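Local atomic coordinates of phytase (Klebsiella pneumoniae, PDB entry 2WU0), a protein that probably removes phosphate groups from phytate (inositol hexakisphosphate), as a member of the histidine acid phosphatase family. Residues A240-L245 with P308-G313. The protein carries 4 engineered substitutions. Sequence-based numbering, arbitrary orientation.
Sequences ALLPLL and PGYSRG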
loop_
_atom_site.group_PDB
_atom_site.type_symbol
_atom_site.label_atom_id
_atom_site.label_comp_id
_atom_site.label_asym_id
_atom_site.label_seq_id
_atom_site.Cartn_x
_atom_site.Cartn_y
_atom_site.Cartn_z
ATOM N N ALA A 240 -10.786 -2.481 -15.133
ATOM C CA ALA A 240 -11.616 -1.403 -15.690
ATOM C C ALA A 240 -12.322 -0.533 -14.614
ATOM O O ALA A 240 -12.676 0.603 -14.889
ATOM C CB ALA A 240 -12.640 -1.985 -16.689
ATOM N N LEU A 241 -12.508 -1.075 -13.406
ATOM C CA LEU A 241 -13.124 -0.353 -12.271
ATOM C C LEU A 241 -12.128 0.453 -11.418
ATOM O O LEU A 241 -12.527 1.351 -10.673
ATOM C CB LEU A 241 -13.839 -1.353 -11.349
ATOM C CG LEU A 241 -14.927 -2.176 -12.035
ATOM C CD1 LEU A 241 -15.394 -3.311 -11.159
ATOM C CD2 LEU A 241 -16.081 -1.273 -12.430
ATOM N N LEU A 242 -10.836 0.134 -11.527
ATOM C CA LEU A 242 -9.837 0.711 -10.635
ATOM C C LEU A 242 -9.606 2.221 -10.764
ATOM O O LEU A 242 -9.116 2.841 -9.814
ATOM C CB LEU A 242 -8.514 -0.008 -10.806
ATOM C CG LEU A 242 -8.499 -1.479 -10.415
ATOM C CD1 LEU A 242 -7.094 -2.025 -10.695
ATOM C CD2 LEU A 242 -8.924 -1.669 -8.949
ATOM N N PRO A 243 -9.911 2.819 -11.941
ATOM C CA PRO A 243 -9.804 4.282 -12.012
ATOM C C PRO A 243 -10.665 5.059 -11.018
ATOM O O PRO A 243 -10.298 6.175 -10.673
ATOM C CB PRO A 243 -10.203 4.599 -13.453
ATOM C CG PRO A 243 -9.849 3.349 -14.211
ATOM C CD PRO A 243 -10.252 2.248 -13.257
ATOM N N LEU A 244 -11.772 4.493 -10.536
ATOM C CA LEU A 244 -12.506 5.142 -9.427
ATOM C C LEU A 244 -11.690 5.134 -8.135
ATOM O O LEU A 244 -11.692 6.107 -7.384
ATOM C CB LEU A 244 -13.863 4.488 -9.192
ATOM C CG LEU A 244 -14.920 4.834 -10.249
ATOM C CD1 LEU A 244 -15.888 3.667 -10.434
ATOM C CD2 LEU A 244 -15.656 6.121 -9.882
ATOM N N LEU A 245 -10.987 4.037 -7.878
ATOM C CA LEU A 245 -10.114 3.946 -6.713
ATOM C C LEU A 245 -8.951 4.950 -6.851
ATOM O O LEU A 245 -8.604 5.647 -5.903
ATOM C CB LEU A 245 -9.613 2.501 -6.563
ATOM C CG LEU A 245 -8.815 2.047 -5.336
ATOM C CD1 LEU A 245 -9.561 2.320 -4.034
ATOM C CD2 LEU A 245 -8.486 0.567 -5.503
ATOM N N PRO A 308 1.008 -3.216 -14.791
ATOM C CA PRO A 308 0.050 -3.784 -15.751
ATOM C C PRO A 308 -1.081 -4.517 -15.037
ATOM O O PRO A 308 -0.834 -5.235 -14.063
ATOM C CB PRO A 308 0.896 -4.772 -16.575
ATOM C CG PRO A 308 2.339 -4.422 -16.290
ATOM C CD PRO A 308 2.360 -3.795 -14.938
ATOM N N GLY A 309 -2.306 -4.324 -15.519
ATOM C CA GLY A 309 -3.489 -4.873 -14.869
ATOM C C GLY A 309 -4.063 -3.985 -13.770
ATOM O O GLY A 309 -5.157 -4.250 -13.265
ATOM N N TYR A 310 -3.334 -2.933 -13.403
ATOM C CA TYR A 310 -3.771 -2.005 -12.371
ATOM C C TYR A 310 -3.800 -0.599 -12.919
ATOM O O TYR A 310 -3.210 -0.321 -13.959
ATOM C CB TYR A 310 -2.822 -2.041 -11.172
ATOM C CG TYR A 310 -2.872 -3.323 -10.406
ATOM C CD1 TYR A 310 -4.051 -3.762 -9.847
ATOM C CD2 TYR A 310 -1.740 -4.105 -10.247
ATOM C CE1 TYR A 310 -4.109 -4.946 -9.141
ATOM C CE2 TYR A 310 -1.794 -5.286 -9.544
ATOM C CZ TYR A 310 -2.979 -5.702 -8.993
ATOM O OH TYR A 310 -3.048 -6.876 -8.288
ATOM N N SER A 311 -4.481 0.286 -12.203
ATOM C CA SER A 311 -4.558 1.676 -12.586
ATOM C C SER A 311 -3.512 2.461 -11.798
ATOM O O SER A 311 -2.857 1.928 -10.905
ATOM C CB SER A 311 -5.957 2.221 -12.324
ATOM O OG SER A 311 -6.156 2.418 -10.950
ATOM N N ARG A 312 -3.378 3.738 -12.137
ATOM C CA ARG A 312 -2.303 4.542 -11.638
ATOM C C ARG A 312 -2.326 4.576 -10.111
ATOM O O ARG A 312 -3.386 4.697 -9.489
ATOM C CB ARG A 312 -2.392 5.953 -12.222
ATOM C CG ARG A 312 -1.312 6.913 -11.700
ATOM C CD ARG A 312 -1.348 8.240 -12.420
ATOM N NE ARG A 312 -2.709 8.758 -12.559
ATOM C CZ ARG A 312 -3.393 9.381 -11.602
ATOM N NH1 ARG A 312 -2.868 9.588 -10.399
ATOM N NH2 ARG A 312 -4.622 9.798 -11.849
ATOM N N GLY A 313 -1.138 4.426 -9.526
ATOM C CA GLY A 313 -0.937 4.498 -8.088
ATOM C C GLY A 313 -1.523 3.343 -7.303
ATOM O O GLY A 313 -1.451 3.343 -6.081
#
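In this histidine acid phosphatase, the loop that leads from helix 291-300 to strand 320-328 packs through G309, Y310 and S311 against one side of helix 235-250, where it meets L242 and P243. L242 carries most of the apolar contact. Its CG lies beside the backbone N, anti to the carbonyl carbon (chi1 -64°), and its CD1 is anti to CA (chi2 179°); together the two torsions carry L242 CD1 to the edge of the Y310 ring, near the ring plane, 3.6 Å from Y310 CD1. L242 CD1 also stands 3.7 Å from Y310 CA and 3.9 Å from G309 O. One residue on, S311 CB rests against L242 CB at 3.7 Å. S311 OG lies 3.2 Å from L242 O, where any hydrogen bond is weak; S311 OG also bonds to T246 OG1, about one helical turn beyond L242. P243 adds a looser edge, its ring CD 4.4 Å from S311 CB. Y310 OH, at the far end of the ring from its own backbone, bonds to Q343 O. Flanking the contact, G309 O accepts a bond from T239 and R312 forms a salt bridge with D250. T246 OG1 is thus the stronger partner of S311 OG, and hydrophobic contact at L242 does most of the joining here.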